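Local structure of 2-C-methyl-D-erythritol 2,4-cyclodiphosphate synthase (Francisella tularensis subsp. tularensis, 3RE3) at residues A[42-45]-A[46-49]; A[85-88]-A[89-93]; A[127-130]-A[131-134]. The protein probably catalyses the cyclisation that gives 2-C-methyl-D-erythritol 2,4-cyclodiphosphate with release of CMP in the non-mevalonate route to isoprenoids. All blocks are in the same frame, centred on the assembly; numbering follows the deposited sequence. Where two conformers were deposited one is given.

Interaction 1: residues A[42-45]-A[46-49]; sequences DGDV and LIHA. With POP (pyrophosphate 2-), chain E.
Asp44 meets Leu46, Ile47 and His48 where a loop turns into helix 45-57, a worked example of an N-cap placed beside a bound anion. Just before it, Gly43 passes beside one phosphate of the pyrophosphate, its carbonyl carbon C lying 3.6 Å from POP O4. Asp44 then does the capping. Its CG stands anti to the backbone N (chi1 179°), which brings the carboxylate back over the first turn, where one oxygen serves two amides. Ile47 N donates to Asp44 OD1 at 3.2 Å in an almost straight bond, approaching from above the carboxylate plane, 71° out of it. The second, from Leu46 N to Asp44 OD1 at 3.0 Å, is weak because it is bent to 126°. The other oxygen, Asp44 OD2, lies 3.4 Å from Ile47 CG1, so the acid also rests against the isoleucine's aliphatic arm. The backbone carbonyl of Asp44 takes up the next amide, His48 N donating to Asp44 O at 3.0 Å. Val45 continues the pattern, its O accepting from Ala49 N at 3.1 Å, while its side chain packs on Ile152 and Thr154 of strand 151-161. The ring of His48 stands beside the ligand, with POP O1 over one face and 3.2 Å from His48 CE1. Asp13 of strand 6-16 also touches His48. Chemically, the cap occupies first-turn amides that would otherwise lack helical acceptors, and its negative charge would probably suit the positive end of the helix dipole. The same helix end, with Gly43 and His48, borders the pyrophosphate, consistent with a site built for a diphosphate substrate.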
loop_
_atom_site.group_PDB
_atom_site.type_symbol
_atom_site.label_atom_id
_atom_site.label_comp_id
_atom_site.label_asym_id
_atom_site.label_seq_id
_atom_site.Cartn_x
_atom_site.Cartn_y
_atom_site.Cartn_z
ATOM N N ASP A 42 -18.858 14.041 -6.351
ATOM C CA ASP A 42 -18.194 13.538 -7.551
ATOM C C ASP A 42 -17.551 12.165 -7.353
ATOM O O ASP A 42 -18.233 11.137 -7.292
ATOM C CB ASP A 42 -17.145 14.541 -8.066
ATOM C CG ASP A 42 -16.159 14.991 -6.981
ATOM O OD1 ASP A 42 -16.590 15.237 -5.832
ATOM O OD2 ASP A 42 -14.949 15.108 -7.283
ATOM N N GLY A 43 -16.227 12.168 -7.264
ATOM C CA GLY A 43 -15.457 10.946 -7.211
ATOM C C GLY A 43 -15.680 10.131 -5.953
ATOM O O GLY A 43 -15.630 10.677 -4.846
ATOM N N ASP A 44 -15.917 8.829 -6.136
ATOM C CA ASP A 44 -15.954 7.874 -5.038
ATOM C C ASP A 44 -14.556 7.263 -4.882
ATOM O O ASP A 44 -14.099 6.476 -5.705
ATOM C CB ASP A 44 -16.983 6.795 -5.364
ATOM C CG ASP A 44 -17.084 5.717 -4.299
ATOM O OD1 ASP A 44 -16.110 5.473 -3.551
ATOM O OD2 ASP A 44 -18.161 5.096 -4.228
ATOM N N VAL A 45 -13.886 7.609 -3.796
ATOM C CA VAL A 45 -12.488 7.239 -3.622
ATOM C C VAL A 45 -12.282 5.713 -3.590
ATOM O O VAL A 45 -11.289 5.203 -4.118
ATOM C CB VAL A 45 -11.856 7.960 -2.392
ATOM C CG1 VAL A 45 -12.438 7.440 -1.095
ATOM C CG2 VAL A 45 -10.356 7.833 -2.392
ATOM N N LEU A 46 -13.216 4.984 -2.985
ATOM C CA LEU A 46 -13.057 3.535 -2.869
ATOM C C LEU A 46 -13.289 2.827 -4.199
ATOM O O LEU A 46 -12.475 2.022 -4.633
ATOM C CB LEU A 46 -13.955 2.951 -1.774
ATOM C CG LEU A 46 -13.670 1.476 -1.481
ATOM C CD1 LEU A 46 -14.305 0.986 -0.191
ATOM C CD2 LEU A 46 -14.150 0.633 -2.626
ATOM N N ILE A 47 -14.406 3.122 -4.846
ATOM C CA ILE A 47 -14.693 2.460 -6.099
ATOM C C ILE A 47 -13.588 2.794 -7.098
ATOM O O ILE A 47 -13.254 2.003 -7.977
ATOM C CB ILE A 47 -16.080 2.830 -6.632
ATOM C CG1 ILE A 47 -17.147 2.205 -5.736
ATOM C CG2 ILE A 47 -16.245 2.374 -8.079
ATOM C CD1 ILE A 47 -18.535 2.212 -6.329
ATOM N N HIS A 48 -13.019 3.975 -6.954
ATOM C CA HIS A 48 -11.929 4.383 -7.822
ATOM C C HIS A 48 -10.685 3.511 -7.604
ATOM O O HIS A 48 -10.179 2.904 -8.548
ATOM C CB HIS A 48 -11.604 5.864 -7.607
ATOM C CG HIS A 48 -10.677 6.434 -8.633
ATOM N ND1 HIS A 48 -10.955 7.591 -9.323
ATOM C CD2 HIS A 48 -9.466 6.014 -9.073
ATOM C CE1 HIS A 48 -9.961 7.857 -10.155
ATOM N NE2 HIS A 48 -9.048 6.915 -10.021
ATOM N N ALA A 49 -10.206 3.427 -6.367
ATOM C CA ALA A 49 -9.045 2.602 -6.091
ATOM C C ALA A 49 -9.344 1.138 -6.482
ATOM O O ALA A 49 -8.475 0.409 -6.965
ATOM C CB ALA A 49 -8.668 2.705 -4.632
HETATM P P1 POP E . -8.557 11.100 -7.581
HETATM O O1 POP E . -8.226 9.993 -8.557
HETATM O O2 POP E . -7.316 11.445 -6.790
HETATM O O3 POP E . -9.018 12.316 -8.349
HETATM O O POP E . -9.734 10.612 -6.584
HETATM P P2 POP E . -11.300 10.980 -6.767
HETATM O O4 POP E . -12.106 10.011 -5.935
HETATM O O5 POP E . -11.575 12.396 -6.311
HETATM O O6 POP E . -11.715 10.821 -8.213
#

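Interaction 2: residues A[85-88]-A[89-93]; sequences EIKK and MLDKK
Lys87 and Asp91 carry the charged contact here, one helical turn apart near the end of helix 79-92. Lys87 starts out away from the following turn, but a bend at chi2 (63°) swings the rest of its chain across the aspartate, and Lys87 NZ reaches Asp91 OD1 at 3.4 Å. This salt bridge includes a weak hydrogen bond, and Lys87 CE also lies 3.6 Å from Asp91 OD2. A second, tighter pair forms three residues apart, where the extended chain of Lys88 brings its NZ within 3.0 Å of Glu85 OE1, nearly in line with the C-O bond.

Backbone bonds supply the regular framework. Met89 N donates to Glu85 O at 2.9 Å, and Leu90, Asp91 and Lys92 repeat the step to Ile86, Lys87 and Lys88. Met89, present as selenomethionine, lays its CG 3.3 Å from Glu85 O.

Two apolar side chains pack on the rest of the chain. Ile86 meets Cys51, Ile54 and Leu55 of helix 45-57, and Leu90 meets Leu58 and Tyr95. With charged pairs on the outside and these two buried residues within, the segment is a typical amphipathic helix, laid against its neighbour in this alpha/beta fold.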
loop_
_atom_site.group_PDB
_atom_site.type_symbol
_atom_site.label_atom_id
_atom_site.label_comp_id
_atom_site.label_asym_id
_atom_site.label_seq_id
_atom_site.Cartn_x
_atom_site.Cartn_y
_atom_site.Cartn_z
ATOM N N GLU A 85 -18.882 -1.530 -15.464
ATOM C CA GLU A 85 -18.137 -1.720 -16.699
ATOM C C GLU A 85 -16.876 -2.529 -16.442
ATOM O O GLU A 85 -16.512 -3.382 -17.237
ATOM C CB GLU A 85 -17.817 -0.389 -17.373
ATOM C CG GLU A 85 -18.732 -0.075 -18.547
ATOM C CD GLU A 85 -20.205 -0.278 -18.220
ATOM O OE1 GLU A 85 -20.932 -0.823 -19.080
ATOM O OE2 GLU A 85 -20.641 0.108 -17.111
ATOM N N ILE A 86 -16.216 -2.268 -15.320
ATOM C CA ILE A 86 -15.048 -3.048 -14.934
ATOM C C ILE A 86 -15.415 -4.526 -14.724
ATOM O O ILE A 86 -14.622 -5.422 -15.021
ATOM C CB ILE A 86 -14.331 -2.434 -13.696
ATOM C CG1 ILE A 86 -13.334 -1.375 -14.152
ATOM C CG2 ILE A 86 -13.590 -3.486 -12.898
ATOM C CD1 ILE A 86 -13.985 -0.182 -14.814
ATOM N N LYS A 87 -16.624 -4.783 -14.233
ATOM C CA LYS A 87 -17.104 -6.158 -14.093
ATOM C C LYS A 87 -17.177 -6.858 -15.459
ATOM O O LYS A 87 -16.795 -8.016 -15.593
ATOM C CB LYS A 87 -18.461 -6.171 -13.382
ATOM C CG LYS A 87 -19.291 -7.440 -13.564
ATOM C CD LYS A 87 -18.602 -8.646 -12.979
ATOM C CE LYS A 87 -19.490 -9.863 -13.057
ATOM N NZ LYS A 87 -18.760 -11.081 -12.617
ATOM N N LYS A 88 -17.657 -6.144 -16.473
ATOM C CA LYS A 88 -17.720 -6.679 -17.824
ATOM C C LYS A 88 -16.323 -6.896 -18.407
ATOM O O LYS A 88 -16.038 -7.952 -18.970
ATOM C CB LYS A 88 -18.499 -5.746 -18.747
ATOM C CG LYS A 88 -20.006 -5.681 -18.529
ATOM C CD LYS A 88 -20.613 -4.746 -19.580
ATOM C CE LYS A 88 -21.921 -4.096 -19.130
ATOM N NZ LYS A 88 -22.460 -3.163 -20.172
HETATM N N MSE A 89 -15.456 -5.894 -18.301
HETATM C CA MSE A 89 -14.088 -6.039 -18.797
HETATM C C MSE A 89 -13.453 -7.258 -18.159
HETATM O O MSE A 89 -12.797 -8.053 -18.826
HETATM C CB MSE A 89 -13.260 -4.792 -18.504
HETATM C CG MSE A 89 -13.847 -3.530 -19.122
HETATM SE SE MSE A 89 -12.732 -1.918 -18.974
HETATM C CE MSE A 89 -13.534 -0.894 -20.437
ATOM N N LEU A 90 -13.676 -7.412 -16.862
ATOM C CA LEU A 90 -13.199 -8.584 -16.147
ATOM C C LEU A 90 -13.668 -9.898 -16.800
ATOM O O LEU A 90 -12.882 -10.836 -16.956
ATOM C CB LEU A 90 -13.613 -8.504 -14.678
ATOM C CG LEU A 90 -13.132 -9.576 -13.706
ATOM C CD1 LEU A 90 -11.620 -9.615 -13.614
ATOM C CD2 LEU A 90 -13.733 -9.307 -12.348
ATOM N N ASP A 91 -14.937 -9.972 -17.192
ATOM C CA ASP A 91 -15.451 -11.203 -17.799
ATOM C C ASP A 91 -14.848 -11.457 -19.180
ATOM O O ASP A 91 -14.516 -12.590 -19.516
ATOM C CB ASP A 91 -16.984 -11.201 -17.862
ATOM C CG ASP A 91 -17.631 -11.202 -16.475
ATOM O OD1 ASP A 91 -16.900 -11.334 -15.469
ATOM O OD2 ASP A 91 -18.876 -11.081 -16.393
ATOM N N LYS A 92 -14.699 -10.403 -19.975
ATOM C CA LYS A 92 -14.109 -10.521 -21.309
ATOM C C LYS A 92 -12.676 -11.025 -21.247
ATOM O O LYS A 92 -12.209 -11.675 -22.170
ATOM C CB LYS A 92 -14.133 -9.182 -22.056
ATOM C CG LYS A 92 -15.513 -8.551 -22.231
ATOM C CD LYS A 92 -16.363 -9.306 -23.243
ATOM C CE LYS A 92 -17.511 -8.444 -23.768
ATOM N NZ LYS A 92 -17.040 -7.368 -24.691
ATOM N N LYS A 93 -11.964 -10.707 -20.174
ATOM C CA LYS A 93 -10.600 -11.202 -20.019
ATOM C C LYS A 93 -10.631 -12.563 -19.355
ATOM O O LYS A 93 -9.602 -13.209 -19.219
ATOM C CB LYS A 93 -9.731 -10.241 -19.197
ATOM C CG LYS A 93 -9.360 -8.927 -19.889
ATOM C CD LYS A 93 -8.680 -9.143 -21.244
ATOM C CE LYS A 93 -7.315 -8.458 -21.336
ATOM N NZ LYS A 93 -6.244 -9.152 -20.552
#

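Interaction 3: residues A[127-130]-A[131-134]; sequences EIQI and SQIN
Gln132 reaches back to Gln129 across a short 3-10 turn that leads from the Schellman motif at Glu127, closing helix 115-126, into strand 133-138. The pair is held twice. Gln129 N donates to Gln132 OE1 at 2.7 Å, nearly straight at 171°, with the donor tilted 25° from the plane of the side-chain carbonyl. In return Gln132 N donates to Gln129 O at 2.8 Å. The side chain can close the turn because it runs extended beyond CG (chi2 177°), crossing Gln129 obliquely and passing Ile128, whose CB lies 3.1 Å from Gln132 OE1. One residue on, Ile133 N donates to Ile130 O at 3.1 Å, at the residue where strand 133-138 begins.

Beyond this shell, Ile130 packs on Arg119 and Ala123 of helix 115-126, and Ile128 touches Ile97 of strand 96-105. A neighbouring subunit takes part as well: its Arg7 bonds through NH2 to Ser131 O and packs on Gln132. What fixes the rotation of the Gln132 amide is a grip at both ends, since OE1 accepts from Gln129 N while NE2 donates to the backbone O of Ser98.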
loop_
_atom_site.group_PDB
_atom_site.type_symbol
_atom_site.label_atom_id
_atom_site.label_comp_id
_atom_site.label_asym_id
_atom_site.label_seq_id
_atom_site.Cartn_x
_atom_site.Cartn_y
_atom_site.Cartn_z
ATOM N N GLU A 127 -21.007 -9.248 -8.129
ATOM C CA GLU A 127 -21.534 -10.602 -8.097
ATOM C C GLU A 127 -20.537 -11.559 -7.470
ATOM O O GLU A 127 -20.176 -12.569 -8.064
ATOM C CB GLU A 127 -21.897 -11.040 -9.506
ATOM C CG GLU A 127 -22.904 -10.124 -10.149
ATOM C CD GLU A 127 -23.012 -10.347 -11.630
ATOM O OE1 GLU A 127 -23.219 -11.515 -12.042
ATOM O OE2 GLU A 127 -22.875 -9.350 -12.375
ATOM N N ILE A 128 -20.071 -11.207 -6.278
ATOM C CA ILE A 128 -19.289 -12.106 -5.447
ATOM C C ILE A 128 -19.939 -12.136 -4.073
ATOM O O ILE A 128 -20.897 -11.412 -3.807
ATOM C CB ILE A 128 -17.867 -11.595 -5.244
ATOM C CG1 ILE A 128 -17.912 -10.264 -4.476
ATOM C CG2 ILE A 128 -17.152 -11.447 -6.563
ATOM C CD1 ILE A 128 -17.017 -9.187 -5.035
ATOM N N GLN A 129 -19.388 -12.951 -3.189
ATOM C CA GLN A 129 -19.870 -13.009 -1.821
ATOM C C GLN A 129 -19.366 -11.812 -1.016
ATOM O O GLN A 129 -18.259 -11.312 -1.235
ATOM C CB GLN A 129 -19.430 -14.317 -1.159
ATOM C CG GLN A 129 -20.049 -15.545 -1.783
ATOM C CD GLN A 129 -21.545 -15.384 -1.972
ATOM O OE1 GLN A 129 -22.305 -15.331 -0.999
ATOM N NE2 GLN A 129 -21.978 -15.284 -3.229
ATOM N N ILE A 130 -20.184 -11.352 -0.083
ATOM C CA ILE A 130 -19.758 -10.294 0.814
ATOM C C ILE A 130 -18.433 -10.679 1.465
ATOM O O ILE A 130 -17.577 -9.825 1.719
ATOM C CB ILE A 130 -20.819 -10.002 1.888
ATOM C CG1 ILE A 130 -21.949 -9.177 1.283
ATOM C CG2 ILE A 130 -20.232 -9.229 3.042
ATOM C CD1 ILE A 130 -23.185 -9.122 2.154
ATOM N N SER A 131 -18.253 -11.969 1.706
ATOM C CA SER A 131 -17.071 -12.438 2.405
ATOM C C SER A 131 -15.844 -12.396 1.508
ATOM O O SER A 131 -14.712 -12.574 1.957
ATOM C CB SER A 131 -17.293 -13.852 2.934
ATOM O OG SER A 131 -17.700 -14.731 1.896
ATOM N N GLN A 132 -16.077 -12.157 0.230
ATOM C CA GLN A 132 -14.983 -12.012 -0.701
ATOM C C GLN A 132 -14.483 -10.585 -0.841
ATOM O O GLN A 132 -13.503 -10.361 -1.547
ATOM C CB GLN A 132 -15.416 -12.473 -2.069
ATOM C CG GLN A 132 -15.492 -13.963 -2.243
ATOM C CD GLN A 132 -15.999 -14.295 -3.616
ATOM O OE1 GLN A 132 -17.204 -14.323 -3.849
ATOM N NE2 GLN A 132 -15.083 -14.493 -4.550
ATOM N N ILE A 133 -15.169 -9.620 -0.222
ATOM C CA ILE A 133 -14.685 -8.227 -0.217
ATOM C C ILE A 133 -14.646 -7.564 1.161
ATOM O O ILE A 133 -15.671 -7.284 1.767
ATOM C CB ILE A 133 -15.440 -7.302 -1.197
ATOM C CG1 ILE A 133 -15.062 -5.852 -0.902
ATOM C CG2 ILE A 133 -16.951 -7.477 -1.083
ATOM C CD1 ILE A 133 -15.378 -4.893 -2.042
ATOM N N ASN A 134 -13.443 -7.288 1.628
ATOM C CA ASN A 134 -13.247 -6.757 2.959
ATOM C C ASN A 134 -12.970 -5.271 2.874
ATOM O O ASN A 134 -12.195 -4.824 2.026
ATOM C CB ASN A 134 -12.065 -7.459 3.614
ATOM C CG ASN A 134 -12.064 -7.309 5.096
ATOM O OD1 ASN A 134 -12.726 -8.067 5.801
ATOM N ND2 ASN A 134 -11.326 -6.318 5.592
#

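Along the chain the three contacts come in series, 42-45/46-49 first, then 85-88/89-93, then 127-130/131-134, and their centres lie about 17 to 18 Å apart. Interaction 1 starts helix 45-57, interaction 2 lies near the end of helix 79-92, and interaction 3 links helix 115-126 to strand 133-138, an outermost strand of the chain's four-stranded mixed sheet. Only interactions 2 and 3 touch, Lys87 CE standing 3.5 Å from Glu127 OE2. Interaction 1 is nearest the centre of the chain and borders the pyrophosphate. The centres of the other two lie about 15 to 17 Å from the chain centre, and interaction 3 also meets a second subunit of the three-chain assembly.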